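Local coordinates for ribose-phosphate pyrophosphokinase (Sulfolobus solfataricus, PDB 4TWB), which makes phosphoribosyl diphosphate by transferring the pyrophosphoryl group of ATP to the 1-hydroxyl of ribose 5-phosphate, with magnesium as cofactor, at residues M1-G6 / I22-V27; A244-L248 / N269-V273; K81-P87 / V118-V124; L51-T55 / E66-I70. All coordinates share one frame; numbering follows the deposited sequence.

Contact 1: M1-G6 / I22-V27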
loop_
_atom_site.group_PDB
_atom_site.type_symbol
_atom_site.label_atom_id
_atom_site.label_comp_id
_atom_site.label_asym_id
_atom_site.label_seq_id
_atom_site.Cartn_x
_atom_site.Cartn_y
_atom_site.Cartn_z
ATOM N N MET A 1 10.681 26.919 8.852
ATOM C CA MET A 1 9.778 25.792 9.076
ATOM C C MET A 1 8.501 25.915 8.266
ATOM O O MET A 1 7.901 26.990 8.215
ATOM C CB MET A 1 9.393 25.685 10.549
ATOM C CG MET A 1 10.425 25.009 11.415
ATOM S SD MET A 1 9.679 24.442 12.957
ATOM C CE MET A 1 8.669 23.112 12.342
ATOM N N ILE A 2 8.084 24.811 7.645
ATOM C CA ILE A 2 6.771 24.755 7.002
ATOM C C ILE A 2 6.081 23.414 7.220
ATOM O O ILE A 2 6.719 22.405 7.532
ATOM C CB ILE A 2 6.826 25.053 5.491
ATOM C CG1 ILE A 2 7.540 23.931 4.750
ATOM C CG2 ILE A 2 7.513 26.376 5.224
ATOM C CD1 ILE A 2 7.510 24.124 3.264
ATOM N N ILE A 3 4.766 23.426 7.055
ATOM C CA ILE A 3 3.958 22.240 7.240
ATOM C C ILE A 3 3.514 21.765 5.876
ATOM O O ILE A 3 2.940 22.535 5.100
ATOM C CB ILE A 3 2.685 22.550 8.058
ATOM C CG1 ILE A 3 3.045 22.906 9.497
ATOM C CG2 ILE A 3 1.734 21.371 8.022
ATOM C CD1 ILE A 3 1.893 23.503 10.255
ATOM N N ILE A 4 3.780 20.499 5.575
ATOM C CA ILE A 4 3.262 19.912 4.354
ATOM C C ILE A 4 2.185 18.927 4.708
ATOM O O ILE A 4 2.441 17.971 5.423
ATOM C CB ILE A 4 4.350 19.189 3.537
ATOM C CG1 ILE A 4 5.436 20.178 3.103
ATOM C CG2 ILE A 4 3.726 18.544 2.315
ATOM C CD1 ILE A 4 6.636 19.526 2.491
ATOM N N GLY A 5 0.983 19.166 4.197
ATOM C CA GLY A 5 -0.125 18.252 4.392
ATOM C C GLY A 5 -0.189 17.161 3.341
ATOM O O GLY A 5 -0.349 17.435 2.149
ATOM N N GLY A 6 -0.072 15.915 3.780
ATOM C CA GLY A 6 -0.146 14.789 2.869
ATOM C C GLY A 6 -1.536 14.560 2.315
ATOM O O GLY A 6 -2.400 15.435 2.374
ATOM N N ILE A 22 2.735 28.639 11.254
ATOM C CA ILE A 22 3.705 28.199 10.270
ATOM C C ILE A 22 2.920 28.089 8.967
ATOM O O ILE A 22 1.734 27.743 8.979
ATOM C CB ILE A 22 4.283 26.831 10.665
ATOM C CG1 ILE A 22 5.399 26.991 11.693
ATOM C CG2 ILE A 22 4.823 26.101 9.470
ATOM C CD1 ILE A 22 6.163 25.704 11.948
ATOM N N PRO A 23 3.563 28.406 7.841
ATOM C CA PRO A 23 2.859 28.361 6.553
ATOM C C PRO A 23 2.500 26.929 6.142
ATOM O O PRO A 23 3.282 26.003 6.387
ATOM C CB PRO A 23 3.878 28.959 5.573
ATOM C CG PRO A 23 4.955 29.598 6.432
ATOM C CD PRO A 23 4.969 28.818 7.697
ATOM N N LEU A 24 1.336 26.756 5.524
ATOM C CA LEU A 24 0.867 25.433 5.142
ATOM C C LEU A 24 0.917 25.188 3.630
ATOM O O LEU A 24 0.305 25.920 2.841
ATOM C CB LEU A 24 -0.555 25.205 5.656
ATOM C CG LEU A 24 -1.266 23.945 5.160
ATOM C CD1 LEU A 24 -0.534 22.677 5.580
ATOM C CD2 LEU A 24 -2.698 23.923 5.655
ATOM N N VAL A 25 1.633 24.135 3.242
ATOM C CA VAL A 25 1.728 23.719 1.846
ATOM C C VAL A 25 1.075 22.352 1.655
ATOM O O VAL A 25 1.504 21.365 2.254
ATOM C CB VAL A 25 3.195 23.633 1.420
ATOM C CG1 VAL A 25 3.326 22.871 0.119
ATOM C CG2 VAL A 25 3.787 25.027 1.309
ATOM N N LYS A 26 0.038 22.292 0.824
ATOM C CA LYS A 26 -0.669 21.030 0.579
ATOM C C LYS A 26 -0.116 20.218 -0.603
ATOM O O LYS A 26 0.066 20.744 -1.707
ATOM C CB LYS A 26 -2.175 21.266 0.397
ATOM C CG LYS A 26 -2.904 21.612 1.690
ATOM C CD LYS A 26 -4.218 20.856 1.787
ATOM C CE LYS A 26 -4.793 20.918 3.202
ATOM N NZ LYS A 26 -5.757 19.806 3.501
ATOM N N VAL A 27 0.143 18.933 -0.360
ATOM C CA VAL A 27 0.584 18.004 -1.407
ATOM C C VAL A 27 -0.519 17.739 -2.442
ATOM O O VAL A 27 -1.661 17.432 -2.100
ATOM C CB VAL A 27 1.046 16.656 -0.811
ATOM C CG1 VAL A 27 0.922 15.546 -1.832
ATOM C CG2 VAL A 27 2.464 16.754 -0.316
#
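M1 starts the pairing at its side chain, where CB rests 3.5 Å from the CD1 tip of I22 and the chain, bent at chi3 (70°), folds CE back onto that same methyl. The other branch of I22, CG2, takes a different place: it lies anti to the backbone N and reaches the backbone of strand 2-5 at I2 CA, 3.4 Å away. I2 adds two loose approaches, CG2 to P23 CG and CD1 to V25 CG2. I3 is gripped through both of its backbone polar atoms. Its N donates to P23 O at 3.0 Å and its O accepts from V25 N at 2.8 Å, both bonds nearly straight. The side chains of I3 and I22 cross at about a right angle, CG1 of I3 against CG2 of I22, while CG2 of I3 meets L24 CD1 at 3.6 Å, on the side of the sheet that helix 12-20 covers with S17 and D13. I4 turns to the other side, with V25, and its CG2 meets V27 CG2. G5 N then donates to V25 O at 3.0 Å in a more bent bond, and G5 O accepts from V27 N. G6 ends the segment, its CA near V27 CB. Strands 2-5 and 24-26 run parallel, their axes 26° apart, as expected of a beta-alpha-beta unit linked by helix 12-20. Four backbone bonds set the pairing, and branched aliphatic side chains pack over it, so the chemistry is that of an apolar parallel strand pair within the sheet, held by main-chain hydrogen bonds, with no charged pair across the two segments.

Contact 2: A244-L248 / N269-V273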
loop_
_atom_site.group_PDB
_atom_site.type_symbol
_atom_site.label_atom_id
_atom_site.label_comp_id
_atom_site.label_asym_id
_atom_site.label_seq_id
_atom_site.Cartn_x
_atom_site.Cartn_y
_atom_site.Cartn_z
ATOM N N ALA A 244 -11.753 6.045 22.813
ATOM C CA ALA A 244 -10.442 5.600 22.365
ATOM C C ALA A 244 -9.766 6.706 21.569
ATOM O O ALA A 244 -10.430 7.587 21.020
ATOM C CB ALA A 244 -10.570 4.351 21.530
ATOM N N ILE A 245 -8.448 6.669 21.509
ATOM C CA ILE A 245 -7.729 7.621 20.672
ATOM C C ILE A 245 -7.998 7.334 19.172
ATOM O O ILE A 245 -8.377 8.230 18.407
ATOM C CB ILE A 245 -6.211 7.627 20.987
ATOM C CG1 ILE A 245 -5.953 8.198 22.381
ATOM C CG2 ILE A 245 -5.450 8.428 19.951
ATOM C CD1 ILE A 245 -6.207 7.219 23.534
ATOM N N HIS A 246 -7.833 6.073 18.776
ATOM C CA HIS A 246 -8.048 5.653 17.400
ATOM C C HIS A 246 -9.344 4.873 17.246
ATOM O O HIS A 246 -9.430 3.714 17.649
ATOM C CB HIS A 246 -6.870 4.804 16.916
ATOM C CG HIS A 246 -5.536 5.419 17.196
ATOM N ND1 HIS A 246 -5.118 6.589 16.598
ATOM C CD2 HIS A 246 -4.535 5.036 18.025
ATOM C CE1 HIS A 246 -3.911 6.895 17.041
ATOM N NE2 HIS A 246 -3.536 5.970 17.912
ATOM N N LEU A 247 -10.354 5.506 16.657
ATOM C CA LEU A 247 -11.638 4.840 16.438
ATOM C C LEU A 247 -11.762 4.242 15.040
ATOM O O LEU A 247 -12.393 4.838 14.166
ATOM C CB LEU A 247 -12.787 5.814 16.670
ATOM C CG LEU A 247 -13.389 5.927 18.065
ATOM C CD1 LEU A 247 -14.654 6.761 18.019
ATOM C CD2 LEU A 247 -13.686 4.546 18.613
ATOM N N LEU A 248 -11.166 3.070 14.828
ATOM C CA LEU A 248 -11.244 2.381 13.533
ATOM C C LEU A 248 -12.469 1.478 13.489
ATOM O O LEU A 248 -12.336 0.255 13.430
ATOM C CB LEU A 248 -10.012 1.495 13.308
ATOM C CG LEU A 248 -8.624 1.981 13.721
ATOM C CD1 LEU A 248 -7.657 0.816 13.743
ATOM C CD2 LEU A 248 -8.146 3.068 12.779
ATOM N N ASN A 269 -9.293 12.775 15.972
ATOM C CA ASN A 269 -9.064 12.908 14.553
ATOM C C ASN A 269 -7.706 12.385 14.082
ATOM O O ASN A 269 -7.107 12.922 13.147
ATOM C CB ASN A 269 -9.299 14.356 14.100
ATOM C CG ASN A 269 -8.331 15.346 14.738
ATOM O OD1 ASN A 269 -7.700 15.054 15.750
ATOM N ND2 ASN A 269 -8.214 16.530 14.136
ATOM N N THR A 270 -7.215 11.330 14.722
ATOM C CA THR A 270 -6.094 10.598 14.146
ATOM C C THR A 270 -6.671 9.755 13.019
ATOM O O THR A 270 -5.956 9.312 12.139
ATOM C CB THR A 270 -5.412 9.674 15.159
ATOM O OG1 THR A 270 -6.362 8.730 15.657
ATOM C CG2 THR A 270 -4.832 10.472 16.320
ATOM N N ILE A 271 -7.985 9.554 13.063
ATOM C CA ILE A 271 -8.721 8.761 12.085
ATOM C C ILE A 271 -9.815 9.631 11.461
ATOM O O ILE A 271 -10.142 10.696 11.995
ATOM C CB ILE A 271 -9.404 7.559 12.784
ATOM C CG1 ILE A 271 -8.367 6.713 13.505
ATOM C CG2 ILE A 271 -10.158 6.704 11.800
ATOM C CD1 ILE A 271 -7.188 6.408 12.672
ATOM N N ASN A 272 -10.383 9.181 10.340
ATOM C CA ASN A 272 -11.549 9.831 9.750
ATOM C C ASN A 272 -12.867 9.181 10.230
ATOM O O ASN A 272 -12.941 7.953 10.296
ATOM C CB ASN A 272 -11.430 9.749 8.234
ATOM C CG ASN A 272 -12.459 10.598 7.521
ATOM O OD1 ASN A 272 -12.999 11.556 8.088
ATOM N ND2 ASN A 272 -12.734 10.258 6.263
ATOM N N VAL A 273 -13.900 9.973 10.555
ATOM C CA VAL A 273 -15.154 9.391 11.092
ATOM C C VAL A 273 -16.538 9.937 10.586
ATOM O O VAL A 273 -16.711 10.275 9.416
ATOM C CB VAL A 273 -15.133 9.364 12.654
ATOM C CG1 VAL A 273 -15.563 8.004 13.147
ATOM C CG2 VAL A 273 -13.748 9.683 13.207
#
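H246 meets I271 at its CB and T270 at its ring edge. Its CB lies 4.2 Å from I271 CG1, at loose packing distance. With CG anti to the carbonyl carbon (chi1 -49°), the ring turns its ND1 edge to the T270 side chain, and ND1 comes 2.6 Å from T270 OG1 in a hydrogen bond whose donor could be either group. T270 CB sits in the plane of the imidazole, at the edge, whereas I245 CG2 lies over the centre of one face, 3.6 Å above it. The residues stand where the phosphoribosyltransferase domain continues from parallel strand 239-244 into the short strand 246-247, which pairs with 218-219 just before the ribose 5-phosphate loop containing S220. At the tip, CE1 is 3.4 Å from T270 OG1, and NE2 is hydrogen-bonded to the carbonyl oxygens of V124 and E125 in the N-terminal half of the chain. A leucine in place of H246 would probably leave T270 OG1 and those two carbonyls without their shared imidazole partner. Further along, the side chains of L248 and I271 cross at about a right angle, L248 CD2 to I271 CD1 3.5 Å, and the side chain of L248 also packs on D34 of the second subunit.

Contact 3: K81-P87 / V118-V124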
loop_
_atom_site.group_PDB
_atom_site.type_symbol
_atom_site.label_atom_id
_atom_site.label_comp_id
_atom_site.label_asym_id
_atom_site.label_seq_id
_atom_site.Cartn_x
_atom_site.Cartn_y
_atom_site.Cartn_z
ATOM N N LYS A 81 15.288 19.190 7.168
ATOM C CA LYS A 81 14.890 18.201 8.162
ATOM C C LYS A 81 13.466 17.759 7.856
ATOM O O LYS A 81 12.608 18.578 7.496
ATOM C CB LYS A 81 14.955 18.810 9.560
ATOM C CG LYS A 81 14.997 17.810 10.706
ATOM C CD LYS A 81 14.519 18.461 11.998
ATOM C CE LYS A 81 15.012 17.708 13.223
ATOM N NZ LYS A 81 14.663 18.441 14.476
ATOM N N LEU A 82 13.221 16.460 7.975
ATOM C CA LEU A 82 11.883 15.940 7.762
ATOM C C LEU A 82 11.355 15.426 9.090
ATOM O O LEU A 82 11.954 14.537 9.707
ATOM C CB LEU A 82 11.882 14.804 6.735
ATOM C CG LEU A 82 10.626 14.661 5.873
ATOM C CD1 LEU A 82 10.324 13.184 5.669
ATOM C CD2 LEU A 82 9.414 15.387 6.454
ATOM N N THR A 83 10.237 16.001 9.523
ATOM C CA THR A 83 9.508 15.495 10.672
ATOM C C THR A 83 8.186 14.946 10.178
ATOM O O THR A 83 7.353 15.677 9.629
ATOM C CB THR A 83 9.247 16.586 11.712
ATOM O OG1 THR A 83 10.488 16.969 12.322
ATOM C CG2 THR A 83 8.296 16.074 12.774
ATOM N N ALA A 84 7.998 13.646 10.361
ATOM C CA ALA A 84 6.771 13.004 9.920
ATOM C C ALA A 84 5.809 12.879 11.074
ATOM O O ALA A 84 6.070 12.157 12.034
ATOM C CB ALA A 84 7.073 11.637 9.335
ATOM N N ILE A 85 4.704 13.600 10.978
ATOM C CA ILE A 85 3.644 13.511 11.966
ATOM C C ILE A 85 2.610 12.542 11.427
ATOM O O ILE A 85 1.836 12.867 10.524
ATOM C CB ILE A 85 2.994 14.888 12.234
ATOM C CG1 ILE A 85 4.002 15.848 12.872
ATOM C CG2 ILE A 85 1.756 14.743 13.123
ATOM C CD1 ILE A 85 3.586 17.303 12.738
ATOM N N VAL A 86 2.626 11.328 11.944
ATOM C CA VAL A 86 1.659 10.337 11.517
ATOM C C VAL A 86 0.788 9.982 12.706
ATOM O O VAL A 86 1.193 9.204 13.578
ATOM C CB VAL A 86 2.363 9.129 10.820
ATOM C CG1 VAL A 86 3.861 9.229 10.988
ATOM C CG2 VAL A 86 1.821 7.776 11.283
ATOM N N PRO A 87 -0.387 10.627 12.786
ATOM C CA PRO A 87 -1.309 10.508 13.919
ATOM C C PRO A 87 -1.652 9.054 14.244
ATOM O O PRO A 87 -1.448 8.610 15.371
ATOM C CB PRO A 87 -2.544 11.290 13.450
ATOM C CG PRO A 87 -1.986 12.332 12.539
ATOM C CD PRO A 87 -0.825 11.658 11.829
ATOM N N VAL A 118 12.949 10.217 6.712
ATOM C CA VAL A 118 12.309 10.795 7.895
ATOM C C VAL A 118 13.312 10.898 9.050
ATOM O O VAL A 118 13.927 9.906 9.463
ATOM C CB VAL A 118 11.075 9.983 8.341
ATOM C CG1 VAL A 118 10.487 10.584 9.583
ATOM C CG2 VAL A 118 10.033 9.947 7.244
ATOM N N ASN A 119 13.476 12.109 9.566
ATOM C CA ASN A 119 14.429 12.355 10.641
ATOM C C ASN A 119 13.776 12.165 11.998
ATOM O O ASN A 119 14.314 11.501 12.891
ATOM C CB ASN A 119 14.976 13.780 10.549
ATOM C CG ASN A 119 15.801 14.010 9.301
ATOM O OD1 ASN A 119 15.479 14.864 8.467
ATOM N ND2 ASN A 119 16.869 13.240 9.161
ATOM N N THR A 120 12.598 12.758 12.141
ATOM C CA THR A 120 11.866 12.717 13.389
ATOM C C THR A 120 10.477 12.194 13.123
ATOM O O THR A 120 9.788 12.683 12.226
ATOM C CB THR A 120 11.787 14.120 14.033
ATOM O OG1 THR A 120 12.997 14.383 14.756
ATOM C CG2 THR A 120 10.622 14.204 14.992
ATOM N N LEU A 121 10.076 11.200 13.915
ATOM C CA LEU A 121 8.745 10.593 13.820
ATOM C C LEU A 121 7.852 10.952 15.014
ATOM O O LEU A 121 8.236 10.747 16.171
ATOM C CB LEU A 121 8.893 9.078 13.695
ATOM C CG LEU A 121 7.658 8.193 13.809
ATOM C CD1 LEU A 121 6.633 8.577 12.778
ATOM C CD2 LEU A 121 8.058 6.737 13.631
ATOM N N VAL A 122 6.669 11.493 14.726
ATOM C CA VAL A 122 5.709 11.880 15.760
ATOM C C VAL A 122 4.448 11.034 15.656
ATOM O O VAL A 122 3.773 11.052 14.627
ATOM C CB VAL A 122 5.291 13.352 15.621
ATOM C CG1 VAL A 122 4.326 13.703 16.714
ATOM C CG2 VAL A 122 6.496 14.248 15.677
ATOM N N VAL A 123 4.118 10.303 16.718
ATOM C CA VAL A 123 2.967 9.397 16.695
ATOM C C VAL A 123 2.049 9.622 17.893
ATOM O O VAL A 123 2.515 9.894 19.001
ATOM C CB VAL A 123 3.414 7.929 16.721
ATOM C CG1 VAL A 123 2.232 7.023 16.552
ATOM C CG2 VAL A 123 4.424 7.670 15.617
ATOM N N VAL A 124 0.746 9.512 17.678
ATOM C CA VAL A 124 -0.207 9.631 18.765
ATOM C C VAL A 124 -0.634 8.231 19.244
ATOM O O VAL A 124 -0.996 7.386 18.434
ATOM C CB VAL A 124 -1.424 10.452 18.334
ATOM C CG1 VAL A 124 -2.413 10.597 19.492
ATOM C CG2 VAL A 124 -0.985 11.810 17.848
#
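L82 O is gripped by two backbone donors, T120 N at 3.1 Å and N119 N at 2.9 Å, the first lying in the carbonyl plane and the second tilted from it. The side chain of N119 completes the clasp. With CG anti to its carbonyl carbon (chi1 -65°), OD1 turns back to take L82 N at 2.8 Å, in plane and on a lone pair, along a nearly straight N-H line (171°). An amide oxygen thus stands in for a main-chain carbonyl where the second strand is only beginning. Regular pairing follows: A84 N donates to T120 O, V122 N to A84 O at 2.8 Å, and V86 N to V122 O. The last link, V124 N to P87 O, is weak. On one side of the sheet T83 and T120 lie side by side, pointing the same way, as do I85 and V122, with I85 CG1 and V122 CB 3.9 Å apart. On the other side V118 spreads its two methyls, CG1 against A84 CB at 3.6 Å and CG2 against L82 CD1, while V86 CG1 meets L121 CD1, the side chains crossing at a slant. Strands 49-53 and 138-142 flank the pair, with I85 touching V53 and V122 touching V142. Two parallel strands joined through helix 105-114 form a beta-alpha-beta unit toward the 138-142 side of the sheet of the N-terminal phosphoribosyltransferase-like domain.

Contact 4: L51-T55 / E66-I70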
loop_
_atom_site.group_PDB
_atom_site.type_symbol
_atom_site.label_atom_id
_atom_site.label_comp_id
_atom_site.label_asym_id
_atom_site.label_seq_id
_atom_site.Cartn_x
_atom_site.Cartn_y
_atom_site.Cartn_z
ATOM N N LEU A 51 7.428 19.841 8.370
ATOM C CA LEU A 51 6.549 19.068 9.225
ATOM C C LEU A 51 5.530 18.418 8.317
ATOM O O LEU A 51 4.589 19.076 7.868
ATOM C CB LEU A 51 5.838 19.964 10.240
ATOM C CG LEU A 51 6.693 20.658 11.300
ATOM C CD1 LEU A 51 5.806 21.362 12.318
ATOM C CD2 LEU A 51 7.624 19.666 11.984
ATOM N N LEU A 52 5.736 17.133 8.038
ATOM C CA LEU A 52 4.834 16.380 7.185
ATOM C C LEU A 52 3.706 15.807 8.039
ATOM O O LEU A 52 3.958 15.126 9.032
ATOM C CB LEU A 52 5.599 15.241 6.519
ATOM C CG LEU A 52 5.099 14.644 5.197
ATOM C CD1 LEU A 52 5.326 13.135 5.240
ATOM C CD2 LEU A 52 3.645 14.966 4.906
ATOM N N VAL A 53 2.466 16.090 7.665
ATOM C CA VAL A 53 1.324 15.444 8.280
ATOM C C VAL A 53 0.711 14.399 7.346
ATOM O O VAL A 53 0.124 14.745 6.324
ATOM C CB VAL A 53 0.253 16.463 8.648
ATOM C CG1 VAL A 53 -0.981 15.746 9.202
ATOM C CG2 VAL A 53 0.806 17.455 9.663
ATOM N N GLN A 54 0.873 13.125 7.705
ATOM C CA GLN A 54 0.293 11.998 6.974
ATOM C C GLN A 54 -0.185 10.964 7.967
ATOM O O GLN A 54 0.628 10.321 8.619
ATOM C CB GLN A 54 1.331 11.312 6.074
ATOM C CG GLN A 54 1.153 11.555 4.596
ATOM C CD GLN A 54 -0.142 10.998 4.048
ATOM O OE1 GLN A 54 -1.099 11.732 3.839
ATOM N NE2 GLN A 54 -0.176 9.703 3.812
ATOM N N THR A 55 -1.490 10.783 8.089
ATOM C CA THR A 55 -1.975 9.698 8.919
ATOM C C THR A 55 -2.090 8.480 8.034
ATOM O O THR A 55 -2.137 8.609 6.820
ATOM C CB THR A 55 -3.326 10.012 9.570
ATOM O OG1 THR A 55 -3.545 9.109 10.657
ATOM C CG2 THR A 55 -4.447 9.866 8.578
ATOM N N GLU A 66 1.964 6.228 -0.072
ATOM C CA GLU A 66 1.940 7.675 -0.282
ATOM C C GLU A 66 2.884 8.380 0.677
ATOM O O GLU A 66 3.598 9.295 0.296
ATOM C CB GLU A 66 0.521 8.226 -0.170
ATOM C CG GLU A 66 -0.285 8.047 -1.465
ATOM C CD GLU A 66 -1.777 8.256 -1.276
ATOM O OE1 GLU A 66 -2.515 8.284 -2.285
ATOM O OE2 GLU A 66 -2.216 8.392 -0.117
ATOM N N LEU A 67 2.910 7.935 1.922
ATOM C CA LEU A 67 3.847 8.496 2.890
ATOM C C LEU A 67 5.277 8.307 2.413
ATOM O O LEU A 67 6.042 9.266 2.384
ATOM C CB LEU A 67 3.641 7.887 4.287
ATOM C CG LEU A 67 4.662 8.198 5.387
ATOM C CD1 LEU A 67 4.705 9.670 5.714
ATOM C CD2 LEU A 67 4.342 7.405 6.623
ATOM N N PHE A 68 5.632 7.078 2.037
ATOM C CA PHE A 68 6.974 6.785 1.533
ATOM C C PHE A 68 7.343 7.688 0.363
ATOM O O PHE A 68 8.446 8.237 0.324
ATOM C CB PHE A 68 7.109 5.338 1.075
ATOM C CG PHE A 68 6.728 4.335 2.105
ATOM C CD1 PHE A 68 6.909 4.594 3.443
ATOM C CD2 PHE A 68 6.209 3.112 1.726
ATOM C CE1 PHE A 68 6.567 3.658 4.395
ATOM C CE2 PHE A 68 5.863 2.173 2.667
ATOM C CZ PHE A 68 6.044 2.449 4.012
ATOM N N LEU A 69 6.424 7.831 -0.592
ATOM C CA LEU A 69 6.677 8.621 -1.800
ATOM C C LEU A 69 6.873 10.101 -1.490
ATOM O O LEU A 69 7.824 10.721 -1.981
ATOM C CB LEU A 69 5.519 8.487 -2.770
ATOM C CG LEU A 69 5.291 7.098 -3.338
ATOM C CD1 LEU A 69 4.172 7.151 -4.376
ATOM C CD2 LEU A 69 6.587 6.565 -3.936
ATOM N N ILE A 70 5.953 10.659 -0.702
ATOM C CA ILE A 70 6.024 12.051 -0.297
ATOM C C ILE A 70 7.320 12.316 0.477
ATOM O O ILE A 70 7.995 13.326 0.265
ATOM C CB ILE A 70 4.830 12.434 0.581
ATOM C CG1 ILE A 70 3.534 12.345 -0.222
ATOM C CG2 ILE A 70 5.019 13.839 1.168
ATOM C CD1 ILE A 70 2.281 12.407 0.615
#
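Strand 51-53 and the following Q54 approach helix segment 66-70 most nearly at the CA atoms of Q54 and L67, 6.4 Å apart, while those of L52 and I70 stay 8.7 Å apart, so the joint is made by side chains alone. L52, CG anti to the backbone N (chi1 -156°), projects to the helix and sets CD1 against L67 CD1 at 3.6 Å, the two leucines crossing at a slant. I70 offers its CG2 branch to the same leucine, 4.1 Å from L52 CG. Strand 49-53, helix 60-76 and strand 81-86 form a beta-alpha-beta unit, and here the helix lies over the strand that leads into it. Truncation of L52 to an alanine would probably open a gap facing L67 CD1 and I70 CG2, leaving L67 CD1 with Q54 alone as its partner from segment 51-55. Q54 slides past L67 in the opposite direction, its CB 3.8 Å from L67 CD1, and its aliphatic CG extends the apolar surface to I70 CD1 at 4.2 Å. The polar end of Q54 looks elsewhere: OE1 accepts from A8 N and is hydrogen-bonded to S7 OG, which is also hydrogen-bonded to E66 OE2. E66 OE1 has S37 OG as its partner, so both oxygens of this buried carboxylate have partners. Away from the strand, F68 packs on I112 and L69 on T108, both of the second subunit.

From the N terminus the four contacts close one after another; none nests within or crosses another. Contact 1 closes the first loop, across helix 12-20. Contact 4 comes next and seats helix 60-76 on strand 49-53, which is itself bonded to strand 2-5 (I2 O with L51 N). Contact 3 then closes the excursion through helix 105-114, and strand 81-86 borders 49-53, so contacts 1, 4 and 3 run across one sheet, with contact 4 touching both others. Contact 2 closes last, in the second domain. It meets contact 4 where T270 O bonds T55 OG1, and contact 3 where H246 NE2 bonds V124 O and T270 packs on P87, tying the two domains together.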